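Local coordinates for glycoside hydrolase 15-related protein (Kribbella flavida, PDB 5Z3E), which catalyses the hydrolysis of the alpha-1,6-glucosidic linkage of isomaltose from its non-reducing end, releasing beta-D-glucose and D-glucose, at residues S159-A164 / V217-C222; G77-E82 / V273-V278; L169-W174 / C222-S227; G70-R75 / H97-G102; V48-Q53 / E82-Y87. The protein carries 1 engineered substitution. All blocks are in the same frame, centred on the assembly; numbering follows the deposited sequence.

In the fold
All five contacts belong to a largely helical glycosidase of family 15, and all rest mainly on apolar side-chain packing, without hydrogen bonds between the paired segments. Interaction 2 lies deepest, about 6 Å between its centre and that of the chain; it is aromatic. Interactions 4 and 5 are also buried, but rest on an indole with aliphatic groups and on two isoleucines, respectively; all three use helix 74-87. Interactions 1 and 3 share C222 and lie progressively farther out, about 15 and 22 Å between their centres and that of the chain, the first partly buried between helices, the second between loops. Polar links tie the set together: H163 of interaction 1 bonds S85 of interaction 5, and D98 of interaction 4 bonds W174 of interaction 3.

Interaction 1. Residues S159-A164 / V217-C222; sequences SVVTHA and VAVGTC
The flat group that V161 meets across this contact is the peptide that follows A218, through A218 O, which lies 3.6 Å from V161 CG1; no aromatic ring takes part. On the far side of helix 151-167, the imidazole of H163 meets the rings of H97 and H167, while its ND1 is hydrogen-bonded to S85 OG. The contact itself is carried by V161. With CG1 anti to the backbone N (chi1 170°), its two methyls divide the opposing surface between them. CG1 goes to A218 and to C222, whose CB is 4.3 Å from V161 CG1. V161 CG2 meets V219 CG1 at 3.7 Å, the two valines crossing at about a right angle. At the branch point, V161 CB is 4.0 Å from A218 CB, and the small alanine is consistent with the close helix approach, 6.3 Å between V161 CA and A218 CA. The end of helix 206-220 is tied off separately: T221 OG1 donates to V217 O over 2.8 Å, the donor tilted from the carbonyl plane, and T221 N adds a weak bond to the same oxygen. The contact thus joins the middle of helix 151-167 to the C-terminal end of helix 206-220, in a fold that for family 15 is an (alpha/alpha)6 barrel.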
# COMPACT_ATOMS: atom_id res chain seq x y z
N SER A 159 4.57 -3.39 -7.60
CA SER A 159 3.38 -3.47 -8.43
C SER A 159 3.73 -3.66 -9.91
O SER A 159 3.14 -4.50 -10.60
CB SER A 159 2.53 -2.23 -8.22
OG SER A 159 1.45 -2.14 -9.10
N VAL A 160 4.64 -2.85 -10.42
CA VAL A 160 4.93 -2.90 -11.86
C VAL A 160 5.61 -4.21 -12.22
O VAL A 160 5.30 -4.81 -13.25
CB VAL A 160 5.70 -1.63 -12.32
CG1 VAL A 160 7.12 -1.56 -11.82
CG2 VAL A 160 5.66 -1.53 -13.84
N VAL A 161 6.53 -4.69 -11.38
CA VAL A 161 7.18 -5.97 -11.65
C VAL A 161 6.15 -7.09 -11.63
O VAL A 161 6.15 -7.98 -12.49
CB VAL A 161 8.31 -6.22 -10.64
CG1 VAL A 161 8.83 -7.65 -10.74
CG2 VAL A 161 9.45 -5.24 -10.86
N THR A 162 5.27 -7.08 -10.64
CA THR A 162 4.27 -8.14 -10.49
C THR A 162 3.33 -8.15 -11.68
O THR A 162 2.98 -9.22 -12.22
CB THR A 162 3.50 -7.96 -9.17
OG1 THR A 162 4.43 -8.03 -8.09
CG2 THR A 162 2.46 -9.04 -8.96
N HIS A 163 2.90 -6.98 -12.13
CA HIS A 163 2.03 -6.86 -13.30
C HIS A 163 2.71 -7.39 -14.56
O HIS A 163 2.11 -8.14 -15.33
CB HIS A 163 1.66 -5.39 -13.46
CG HIS A 163 0.90 -5.09 -14.70
ND1 HIS A 163 -0.35 -5.64 -14.95
CD2 HIS A 163 1.23 -4.31 -15.75
CE1 HIS A 163 -0.74 -5.17 -16.12
NE2 HIS A 163 0.19 -4.37 -16.64
N ALA A 164 3.96 -6.99 -14.78
CA ALA A 164 4.66 -7.44 -15.96
C ALA A 164 4.86 -8.94 -15.97
O ALA A 164 4.76 -9.58 -17.03
CB ALA A 164 5.98 -6.72 -16.11
N VAL A 217 13.25 -6.34 -3.60
CA VAL A 217 13.34 -7.75 -3.92
C VAL A 217 12.67 -8.02 -5.26
O VAL A 217 13.18 -8.84 -6.05
CB VAL A 217 12.77 -8.62 -2.79
CG1 VAL A 217 12.68 -10.08 -3.20
CG2 VAL A 217 13.63 -8.49 -1.54
N ALA A 218 11.56 -7.35 -5.56
CA ALA A 218 10.90 -7.57 -6.83
C ALA A 218 11.85 -7.25 -7.99
O ALA A 218 11.96 -8.05 -8.93
CB ALA A 218 9.64 -6.74 -6.92
N VAL A 219 12.53 -6.11 -7.97
CA VAL A 219 13.42 -5.81 -9.09
C VAL A 219 14.70 -6.63 -9.04
O VAL A 219 15.21 -7.01 -10.10
CB VAL A 219 13.74 -4.29 -9.21
CG1 VAL A 219 12.49 -3.50 -9.54
CG2 VAL A 219 14.44 -3.72 -7.99
N GLY A 220 15.22 -6.93 -7.86
CA GLY A 220 16.47 -7.65 -7.75
C GLY A 220 16.39 -9.12 -8.09
O GLY A 220 17.42 -9.76 -8.33
N THR A 221 15.18 -9.68 -8.14
CA THR A 221 14.95 -11.07 -8.51
C THR A 221 14.25 -11.20 -9.85
O THR A 221 13.85 -12.27 -10.24
CB THR A 221 14.16 -11.83 -7.44
OG1 THR A 221 12.84 -11.29 -7.33
CG2 THR A 221 14.85 -11.84 -6.11
N CYS A 222 14.15 -10.11 -10.60
CA CYS A 222 13.45 -10.10 -11.87
C CYS A 222 14.44 -10.39 -13.00
O CYS A 222 15.35 -9.61 -13.26
CB CYS A 222 12.82 -8.73 -12.06
SG CYS A 222 11.97 -8.54 -13.63

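Interaction 2. Residues G77-E82 / V273-V278; sequences GSFTAE and VPFGLV
F79 has the most surface buried here, and its ring end meets two consecutive loop residues, P274 and F275. The CG of F79 is anti to the carbonyl carbon (chi1 -79°), and the ring thereby extends from helix 74-87 to the loop. Its CZ comes within 3.8 Å of F275 CZ, the two side chains arriving from opposite directions and their rings meeting obliquely. P274 takes a different station: its CG lies at the edge of the F79 ring, near the ring plane, 4.2 Å from F79 CE1. The peptide before P274 is cis, and within the loop P274 CG also sits 3.6 Å above the plane of the F275 ring, offset toward the rim, which backs that ring on one face. Outside the pair, W158 meets F79 and makes an edge-to-face contact with F275, while the ring of W383 lies nearly parallel to that of F79. F275 O is hydrogen-bonded to H213 ND1, a further tie for the loop. Residues separated by almost two hundred positions are thus joined in a buried aromatic cluster, where the long loop before helix 283-296 packs on helix 74-87 near the centre of the helical domain.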
# COMPACT_ATOMS: atom_id res chain seq x y z
N GLY A 77 -2.49 3.85 -5.37
CA GLY A 77 -2.54 3.53 -6.78
C GLY A 77 -1.92 2.19 -7.12
O GLY A 77 -2.41 1.48 -7.99
N SER A 78 -0.84 1.83 -6.43
CA SER A 78 -0.17 0.57 -6.70
C SER A 78 -1.00 -0.64 -6.28
O SER A 78 -1.10 -1.62 -7.01
CB SER A 78 1.19 0.54 -6.00
OG SER A 78 2.09 1.47 -6.58
N PHE A 79 -1.63 -0.57 -5.10
CA PHE A 79 -2.53 -1.65 -4.71
C PHE A 79 -3.76 -1.69 -5.62
O PHE A 79 -4.24 -2.77 -5.96
CB PHE A 79 -2.93 -1.55 -3.24
CG PHE A 79 -1.89 -2.05 -2.29
CD1 PHE A 79 -1.59 -3.40 -2.20
CD2 PHE A 79 -1.28 -1.19 -1.40
CE1 PHE A 79 -0.66 -3.87 -1.29
CE2 PHE A 79 -0.40 -1.67 -0.45
CZ PHE A 79 -0.06 -3.00 -0.43
N THR A 80 -4.28 -0.53 -6.00
CA THR A 80 -5.38 -0.46 -6.94
C THR A 80 -5.00 -1.15 -8.24
O THR A 80 -5.74 -1.98 -8.78
CB THR A 80 -5.84 1.00 -7.15
OG1 THR A 80 -6.29 1.55 -5.91
CG2 THR A 80 -6.96 1.11 -8.14
N ALA A 81 -3.82 -0.80 -8.76
CA ALA A 81 -3.33 -1.37 -9.99
C ALA A 81 -3.16 -2.87 -9.92
O ALA A 81 -3.40 -3.58 -10.89
CB ALA A 81 -2.00 -0.72 -10.39
N GLU A 82 -2.71 -3.39 -8.76
CA GLU A 82 -2.56 -4.82 -8.59
C GLU A 82 -3.92 -5.52 -8.62
O GLU A 82 -4.05 -6.58 -9.24
CB GLU A 82 -1.80 -5.11 -7.28
CG GLU A 82 -1.73 -6.58 -6.90
CD GLU A 82 -0.97 -7.51 -7.83
OE1 GLU A 82 -0.43 -7.08 -8.87
OE2 GLU A 82 -0.95 -8.73 -7.48
N VAL A 273 2.83 -10.83 3.39
CA VAL A 273 2.34 -10.76 2.02
C VAL A 273 1.77 -9.37 1.79
O VAL A 273 0.90 -8.92 2.54
CB VAL A 273 1.25 -11.83 1.78
CG1 VAL A 273 0.67 -11.73 0.40
CG2 VAL A 273 1.80 -13.22 2.05
N PRO A 274 2.23 -8.64 0.76
CA PRO A 274 3.06 -9.11 -0.36
C PRO A 274 4.54 -8.82 -0.23
O PRO A 274 5.30 -9.22 -1.11
CB PRO A 274 2.50 -8.32 -1.53
CG PRO A 274 2.14 -6.99 -0.93
CD PRO A 274 1.59 -7.34 0.44
N PHE A 275 5.01 -8.12 0.82
CA PHE A 275 6.36 -7.57 0.76
C PHE A 275 7.48 -8.52 1.16
O PHE A 275 8.64 -8.23 0.88
CB PHE A 275 6.42 -6.26 1.47
CG PHE A 275 5.45 -5.19 0.84
CD1 PHE A 275 5.33 -5.06 -0.55
CD2 PHE A 275 4.74 -4.40 1.64
CE1 PHE A 275 4.47 -4.13 -1.12
CE2 PHE A 275 3.89 -3.39 1.08
CZ PHE A 275 3.76 -3.36 -0.31
N GLY A 276 7.19 -9.64 1.81
CA GLY A 276 8.13 -10.75 1.89
C GLY A 276 9.31 -10.65 2.85
O GLY A 276 10.30 -11.33 2.65
N LEU A 277 9.16 -9.90 3.94
CA LEU A 277 10.23 -9.93 4.96
C LEU A 277 10.42 -11.36 5.51
O LEU A 277 11.55 -11.77 5.82
CB LEU A 277 9.94 -8.94 6.11
CG LEU A 277 9.82 -7.37 5.97
CD1 LEU A 277 9.60 -6.50 7.25
CD2 LEU A 277 11.09 -6.93 5.30
N VAL A 278 9.32 -12.07 5.68
CA VAL A 278 9.30 -13.47 6.16
C VAL A 278 8.24 -14.29 5.35
O VAL A 278 7.35 -13.63 4.89
CB VAL A 278 8.96 -13.57 7.66
CG1 VAL A 278 10.00 -12.95 8.51
CG2 VAL A 278 7.63 -12.97 7.99

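Interaction 3. Residues L169-W174 / C222-S227; sequences LDLERW and CAALRS
One methyl makes every contact across this junction: L171 CD1 touches C222, A224 and L225, and lies only 3.5 Å from C222 SG, a close carbon-sulfur approach. The thiol reaches that place because SG is anti to the backbone N (chi1 177°), extending toward the leucine. The other two contacts are looser. L225 CD1 is 4.1 Å from L171 CD1, with the two leucine side chains crossing at about a right angle, and A224 CB completes the set at 4.4 Å from L171 CD1, at the exposed margin. L171 therefore fits among three residues of one short turn, whose backbone is held by the bond from L225 N to C222 O. On its own side, L171 lies inside an Asx turn: E172 N donates to D170 OD1 over 2.9 Å with an N-H...O angle of 163°, meeting the oxygen from above the carboxylate plane. A164 and I178 of the flanking helices also touch L171. The contact joins two inter-helix connections, the loop from helix 151-167 to helix 175-188 and that from helix 206-220 to helix 231-248, and so packs together two of the helix-to-helix turns of an alpha-helical barrel.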
# COMPACT_ATOMS: atom_id res chain seq x y z
N LEU A 169 4.83 -9.01 -19.91
CA LEU A 169 5.13 -7.72 -20.51
C LEU A 169 6.60 -7.38 -20.37
O LEU A 169 7.26 -7.76 -19.41
CB LEU A 169 4.29 -6.63 -19.87
CG LEU A 169 2.79 -6.93 -19.80
CD1 LEU A 169 2.07 -5.81 -19.07
CD2 LEU A 169 2.22 -7.16 -21.19
N ASP A 170 7.10 -6.61 -21.33
CA ASP A 170 8.49 -6.12 -21.34
C ASP A 170 8.62 -4.89 -20.45
O ASP A 170 8.10 -3.82 -20.74
CB ASP A 170 8.87 -5.80 -22.77
CG ASP A 170 10.30 -5.40 -22.96
OD1 ASP A 170 11.02 -5.18 -21.98
OD2 ASP A 170 10.71 -5.27 -24.15
N LEU A 171 9.36 -5.04 -19.35
CA LEU A 171 9.59 -3.97 -18.40
C LEU A 171 10.36 -2.79 -18.96
O LEU A 171 10.36 -1.73 -18.34
CB LEU A 171 10.26 -4.49 -17.13
CG LEU A 171 9.31 -5.20 -16.17
CD1 LEU A 171 10.07 -6.07 -15.22
CD2 LEU A 171 8.44 -4.22 -15.43
N GLU A 172 11.00 -2.92 -20.13
CA GLU A 172 11.66 -1.76 -20.72
C GLU A 172 10.68 -0.62 -20.95
O GLU A 172 11.08 0.55 -20.97
CB GLU A 172 12.43 -2.15 -21.99
CG GLU A 172 13.29 -1.06 -22.58
CD GLU A 172 14.50 -0.64 -21.76
OE1 GLU A 172 14.89 -1.32 -20.82
OE2 GLU A 172 15.09 0.40 -22.09
N ARG A 173 9.38 -0.92 -21.13
CA ARG A 173 8.36 0.12 -21.24
C ARG A 173 8.40 1.12 -20.08
O ARG A 173 8.09 2.29 -20.29
CB ARG A 173 6.99 -0.57 -21.30
CG ARG A 173 5.76 0.35 -21.28
CD ARG A 173 4.53 -0.44 -21.61
NE ARG A 173 3.33 0.37 -21.44
CZ ARG A 173 2.09 -0.10 -21.56
NH1 ARG A 173 1.90 -1.37 -21.88
NH2 ARG A 173 1.04 0.68 -21.35
N TRP A 174 8.75 0.63 -18.88
CA TRP A 174 8.70 1.44 -17.66
C TRP A 174 10.06 1.55 -16.98
O TRP A 174 10.17 2.08 -15.88
CB TRP A 174 7.67 0.84 -16.69
CG TRP A 174 6.29 0.78 -17.27
CD1 TRP A 174 5.53 1.84 -17.67
CD2 TRP A 174 5.48 -0.39 -17.51
NE1 TRP A 174 4.31 1.41 -18.14
CE2 TRP A 174 4.27 0.05 -18.05
CE3 TRP A 174 5.68 -1.76 -17.35
CZ2 TRP A 174 3.24 -0.84 -18.39
CZ3 TRP A 174 4.67 -2.62 -17.71
CH2 TRP A 174 3.47 -2.16 -18.21
N CYS A 222 14.15 -10.11 -10.60
CA CYS A 222 13.45 -10.10 -11.87
C CYS A 222 14.44 -10.39 -13.00
O CYS A 222 15.35 -9.61 -13.26
CB CYS A 222 12.82 -8.73 -12.06
SG CYS A 222 11.97 -8.54 -13.63
N ALA A 223 14.24 -11.50 -13.69
CA ALA A 223 15.17 -11.91 -14.73
C ALA A 223 15.32 -10.85 -15.82
O ALA A 223 16.41 -10.66 -16.36
CB ALA A 223 14.74 -13.24 -15.33
N ALA A 224 14.23 -10.16 -16.17
CA ALA A 224 14.30 -9.13 -17.19
C ALA A 224 15.24 -7.99 -16.79
O ALA A 224 15.69 -7.24 -17.66
CB ALA A 224 12.92 -8.58 -17.51
N LEU A 225 15.48 -7.83 -15.49
CA LEU A 225 16.31 -6.76 -14.95
C LEU A 225 17.68 -7.23 -14.49
O LEU A 225 18.38 -6.52 -13.78
CB LEU A 225 15.54 -6.05 -13.82
CG LEU A 225 14.20 -5.45 -14.26
CD1 LEU A 225 13.38 -4.97 -13.06
CD2 LEU A 225 14.38 -4.33 -15.27
N ARG A 226 18.08 -8.43 -14.92
CA ARG A 226 19.32 -9.06 -14.46
C ARG A 226 20.56 -8.26 -14.75
O ARG A 226 21.58 -8.41 -14.06
CB ARG A 226 19.45 -10.47 -15.07
CG ARG A 226 19.55 -10.50 -16.58
CD ARG A 226 19.33 -11.92 -17.12
NE ARG A 226 20.58 -12.62 -17.14
CZ ARG A 226 20.70 -13.93 -17.31
NH1 ARG A 226 19.61 -14.69 -17.44
NH2 ARG A 226 21.93 -14.44 -17.35
N SER A 227 20.53 -7.42 -15.79
CA SER A 227 21.70 -6.66 -16.17
C SER A 227 21.66 -5.21 -15.71
O SER A 227 22.55 -4.43 -16.02
CB SER A 227 21.92 -6.71 -17.69
OG SER A 227 22.01 -8.03 -18.17

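Interaction 4. Residues G70-R75 / H97-G102; sequences GYAWLR and HDWVDG
A72 meets W99, and L74 meets both W99 and V100, all through methyl groups. The indole of W99 is extended from its helix, CG anti to the backbone N (chi1 177°), which carries the six-membered ring across to the opposite segment. There W99 CH2 lies 3.8 Å from A72 CB and W99 CZ3 lies 4.2 Å from L74 CD2, both groups approaching the ring obliquely. These atoms pack the strand 71-72 and the start of helix 74-87 against helix 90-105, the next helix of the family 15 catalytic fold; the L74 side chain is about 12 Å from that of E198, the inferred proton donor. L74 adopts the common extended leucine shape (chi1 -61°, chi2 -174°), bringing CD2 over both branches of V100: CG2 at 3.8 Å and CG1 at 3.9 Å. The polar end of the indole points to another partner, NE1 bonding to F136 O, which helps to set the ring's rotation while F134 packs beside both W99 and L74.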
# COMPACT_ATOMS: atom_id res chain seq x y z
N GLY A 70 -8.47 15.47 -6.70
CA GLY A 70 -7.42 15.93 -7.60
C GLY A 70 -6.05 15.34 -7.32
O GLY A 70 -5.11 15.68 -8.03
N TYR A 71 -5.93 14.43 -6.35
CA TYR A 71 -4.64 13.87 -5.98
C TYR A 71 -4.59 12.36 -6.14
O TYR A 71 -5.58 11.64 -5.93
CB TYR A 71 -4.27 14.25 -4.56
CG TYR A 71 -4.20 15.75 -4.36
CD1 TYR A 71 -3.26 16.52 -5.01
CD2 TYR A 71 -5.09 16.41 -3.53
CE1 TYR A 71 -3.21 17.89 -4.85
CE2 TYR A 71 -5.04 17.78 -3.36
CZ TYR A 71 -4.09 18.51 -4.00
OH TYR A 71 -4.02 19.88 -3.84
N ALA A 72 -3.39 11.90 -6.46
CA ALA A 72 -3.04 10.50 -6.57
C ALA A 72 -1.88 10.18 -5.65
O ALA A 72 -0.97 11.00 -5.48
CB ALA A 72 -2.66 10.16 -7.99
N TRP A 73 -1.92 8.98 -5.07
CA TRP A 73 -0.86 8.45 -4.25
C TRP A 73 -0.32 7.19 -4.89
O TRP A 73 -1.09 6.36 -5.40
CB TRP A 73 -1.38 8.06 -2.87
CG TRP A 73 -1.58 9.15 -1.86
CD1 TRP A 73 -0.84 9.30 -0.72
CD2 TRP A 73 -2.61 10.14 -1.79
NE1 TRP A 73 -1.31 10.31 0.04
CE2 TRP A 73 -2.41 10.86 -0.58
CE3 TRP A 73 -3.69 10.50 -2.60
CZ2 TRP A 73 -3.27 11.87 -0.16
CZ3 TRP A 73 -4.54 11.53 -2.20
CH2 TRP A 73 -4.32 12.20 -0.98
N LEU A 74 0.99 6.99 -4.82
CA LEU A 74 1.57 5.75 -5.31
C LEU A 74 1.17 4.54 -4.45
O LEU A 74 1.05 3.44 -4.99
CB LEU A 74 3.10 5.85 -5.41
CG LEU A 74 3.61 6.89 -6.36
CD1 LEU A 74 5.12 6.78 -6.47
CD2 LEU A 74 2.98 6.82 -7.70
N ARG A 75 0.97 4.72 -3.15
CA ARG A 75 0.52 3.63 -2.28
C ARG A 75 -0.86 3.14 -2.73
O ARG A 75 -1.04 2.00 -3.15
CB ARG A 75 0.53 4.09 -0.83
CG ARG A 75 -0.18 3.18 0.14
CD ARG A 75 0.03 3.62 1.58
NE ARG A 75 -0.53 4.93 1.82
CZ ARG A 75 0.17 6.05 2.03
NH1 ARG A 75 -0.48 7.19 2.13
NH2 ARG A 75 1.48 6.00 2.17
N HIS A 97 0.72 2.45 -14.80
CA HIS A 97 2.17 2.34 -14.79
C HIS A 97 2.80 3.33 -15.74
O HIS A 97 3.85 3.90 -15.44
CB HIS A 97 2.60 0.91 -15.07
CG HIS A 97 2.16 -0.01 -13.99
ND1 HIS A 97 2.52 0.20 -12.68
CD2 HIS A 97 1.35 -1.09 -14.03
CE1 HIS A 97 1.93 -0.74 -11.97
NE2 HIS A 97 1.21 -1.53 -12.75
N ASP A 98 2.17 3.58 -16.90
CA ASP A 98 2.66 4.63 -17.79
C ASP A 98 2.71 5.95 -17.05
O ASP A 98 3.69 6.70 -17.15
CB ASP A 98 1.73 4.78 -19.00
CG ASP A 98 1.85 3.70 -20.05
OD1 ASP A 98 2.86 2.94 -20.06
OD2 ASP A 98 0.92 3.64 -20.89
N TRP A 99 1.63 6.29 -16.37
CA TRP A 99 1.56 7.57 -15.67
C TRP A 99 2.67 7.68 -14.64
O TRP A 99 3.40 8.68 -14.62
CB TRP A 99 0.18 7.77 -15.06
CG TRP A 99 0.08 9.03 -14.28
CD1 TRP A 99 -0.12 10.28 -14.76
CD2 TRP A 99 0.23 9.17 -12.86
NE1 TRP A 99 -0.10 11.19 -13.75
CE2 TRP A 99 0.11 10.55 -12.56
CE3 TRP A 99 0.43 8.27 -11.81
CZ2 TRP A 99 0.20 11.02 -11.27
CZ3 TRP A 99 0.50 8.74 -10.54
CH2 TRP A 99 0.40 10.11 -10.27
N VAL A 100 2.82 6.67 -13.79
CA VAL A 100 3.85 6.71 -12.76
C VAL A 100 5.24 6.84 -13.39
O VAL A 100 6.06 7.64 -12.96
CB VAL A 100 3.80 5.48 -11.83
CG1 VAL A 100 4.93 5.56 -10.83
CG2 VAL A 100 2.46 5.35 -11.12
N ASP A 101 5.51 5.99 -14.36
CA ASP A 101 6.80 6.01 -15.04
C ASP A 101 7.11 7.41 -15.55
O ASP A 101 8.20 7.94 -15.33
CB ASP A 101 6.74 4.99 -16.17
CG ASP A 101 7.92 5.01 -17.14
OD1 ASP A 101 9.06 5.19 -16.69
OD2 ASP A 101 7.63 4.80 -18.34
N GLY A 102 6.16 8.03 -16.24
CA GLY A 102 6.42 9.36 -16.77
C GLY A 102 6.63 10.39 -15.69
O GLY A 102 7.47 11.30 -15.82

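Interaction 5. Residues V48-Q53 / E82-Y87; sequences VITRHQ and EGISRY
I49 and I84 reach toward each other tip to tip, a helix-helix contact that joins helix 32-52 to helix 74-87 in the all-helical barrel of this glycosidase family. The evidence lies in the position of I84 CD1. It stands 3.6 Å from I49 CG2 and 3.9 Å from I49 CD1, so that the end of one isoleucine is received between the two branches of the other. I84 CG1 joins in at 3.7 Å from I49 CG2. The torsions differ usefully: I49 runs out straight beyond CG1 (chi2 163°), whereas I84 is folded at the same bond (chi2 -65°), and this fold turns its CD1 toward I49. T50 flanks the pair from the next position of its helix, its CG2 4.3 Å from I84 CD1, while its hydroxyl is turned to its own helix and bonded to H46 O. Y59 and H385 also touch I49, and S92 of helix 90-105 touches I84. Bracketing I84 on its helix, E82 and R86, one turn apart, form a salt bridge whose glutamate is buried; E82 also bridges to R166 and R86 to D393 and E394, a network likely to favour the charged forms. R86 NE donates to E82 OE2 over 2.8 Å, with the nitrogen 39° out of the carboxylate plane.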
# COMPACT_ATOMS: atom_id res chain seq x y z
N VAL A 48 -15.79 0.91 -10.91
CA VAL A 48 -15.64 2.19 -10.27
C VAL A 48 -14.17 2.66 -10.33
O VAL A 48 -13.91 3.85 -10.48
CB VAL A 48 -16.28 2.17 -8.87
CG1 VAL A 48 -15.42 1.38 -7.91
CG2 VAL A 48 -16.49 3.55 -8.33
N ILE A 49 -13.21 1.74 -10.28
CA ILE A 49 -11.81 2.11 -10.42
C ILE A 49 -11.55 2.65 -11.82
O ILE A 49 -10.94 3.71 -12.01
CB ILE A 49 -10.89 0.92 -10.10
CG1 ILE A 49 -10.90 0.60 -8.60
CG2 ILE A 49 -9.48 1.19 -10.59
CD1 ILE A 49 -10.36 -0.76 -8.25
N THR A 50 -12.01 1.93 -12.83
CA THR A 50 -11.70 2.32 -14.21
C THR A 50 -12.48 3.54 -14.63
O THR A 50 -11.98 4.35 -15.41
CB THR A 50 -11.85 1.16 -15.19
OG1 THR A 50 -13.19 0.65 -15.16
CG2 THR A 50 -10.87 0.06 -14.92
N ARG A 51 -13.69 3.74 -14.10
CA ARG A 51 -14.43 4.94 -14.45
C ARG A 51 -13.74 6.17 -13.90
O ARG A 51 -13.75 7.22 -14.55
CB ARG A 51 -15.84 4.86 -13.86
CG ARG A 51 -16.64 6.04 -14.31
CD ARG A 51 -17.03 7.04 -13.28
NE ARG A 51 -17.90 6.44 -12.25
CZ ARG A 51 -18.57 7.14 -11.33
NH1 ARG A 51 -19.21 6.49 -10.33
NH2 ARG A 51 -18.68 8.47 -11.42
N HIS A 52 -13.15 6.07 -12.73
CA HIS A 52 -12.52 7.23 -12.09
C HIS A 52 -11.07 7.44 -12.46
O HIS A 52 -10.49 8.48 -12.13
CB HIS A 52 -12.70 7.17 -10.58
CG HIS A 52 -14.08 7.46 -10.13
ND1 HIS A 52 -14.62 8.71 -10.23
CD2 HIS A 52 -15.02 6.64 -9.65
CE1 HIS A 52 -15.85 8.65 -9.78
NE2 HIS A 52 -16.12 7.42 -9.41
N GLN A 53 -10.44 6.46 -13.10
CA GLN A 53 -9.07 6.64 -13.56
C GLN A 53 -8.99 7.90 -14.42
O GLN A 53 -9.82 8.15 -15.28
CB GLN A 53 -8.63 5.42 -14.35
CG GLN A 53 -7.17 5.42 -14.77
CD GLN A 53 -6.72 4.09 -15.31
OE1 GLN A 53 -7.54 3.27 -15.75
NE2 GLN A 53 -5.42 3.85 -15.31
N GLU A 82 -2.71 -3.39 -8.76
CA GLU A 82 -2.56 -4.82 -8.59
C GLU A 82 -3.92 -5.52 -8.62
O GLU A 82 -4.05 -6.58 -9.24
CB GLU A 82 -1.80 -5.11 -7.28
CG GLU A 82 -1.73 -6.58 -6.90
CD GLU A 82 -0.97 -7.51 -7.83
OE1 GLU A 82 -0.43 -7.08 -8.87
OE2 GLU A 82 -0.95 -8.73 -7.48
N GLY A 83 -4.92 -4.95 -7.97
CA GLY A 83 -6.26 -5.52 -8.07
C GLY A 83 -6.77 -5.56 -9.49
O GLY A 83 -7.35 -6.55 -9.94
N ILE A 84 -6.55 -4.47 -10.24
CA ILE A 84 -6.99 -4.38 -11.61
C ILE A 84 -6.24 -5.36 -12.51
O ILE A 84 -6.82 -5.98 -13.41
CB ILE A 84 -6.86 -2.92 -12.11
CG1 ILE A 84 -7.84 -1.99 -11.38
CG2 ILE A 84 -6.98 -2.80 -13.62
CD1 ILE A 84 -9.32 -2.28 -11.67
N SER A 85 -4.94 -5.51 -12.28
CA SER A 85 -4.13 -6.44 -13.03
C SER A 85 -4.58 -7.88 -12.80
O SER A 85 -4.71 -8.67 -13.75
CB SER A 85 -2.66 -6.28 -12.64
OG SER A 85 -1.85 -7.21 -13.32
N ARG A 86 -4.87 -8.23 -11.55
CA ARG A 86 -5.43 -9.55 -11.24
C ARG A 86 -6.77 -9.77 -11.89
O ARG A 86 -7.07 -10.87 -12.36
CB ARG A 86 -5.54 -9.72 -9.73
CG ARG A 86 -4.22 -9.97 -9.03
CD ARG A 86 -4.38 -9.88 -7.53
NE ARG A 86 -3.21 -10.29 -6.76
CZ ARG A 86 -3.12 -11.37 -6.00
NH1 ARG A 86 -4.08 -12.27 -5.97
NH2 ARG A 86 -2.05 -11.55 -5.25
N TYR A 87 -7.61 -8.73 -11.93
CA TYR A 87 -8.91 -8.81 -12.57
C TYR A 87 -8.77 -9.05 -14.05
O TYR A 87 -9.67 -9.62 -14.67
CB TYR A 87 -9.69 -7.51 -12.31
CG TYR A 87 -11.14 -7.56 -12.68
CD1 TYR A 87 -12.07 -8.01 -11.76
CD2 TYR A 87 -11.59 -7.14 -13.91
CE1 TYR A 87 -13.41 -8.04 -12.06
CE2 TYR A 87 -12.97 -7.19 -14.22
CZ TYR A 87 -13.85 -7.64 -13.28
OH TYR A 87 -15.23 -7.69 -13.56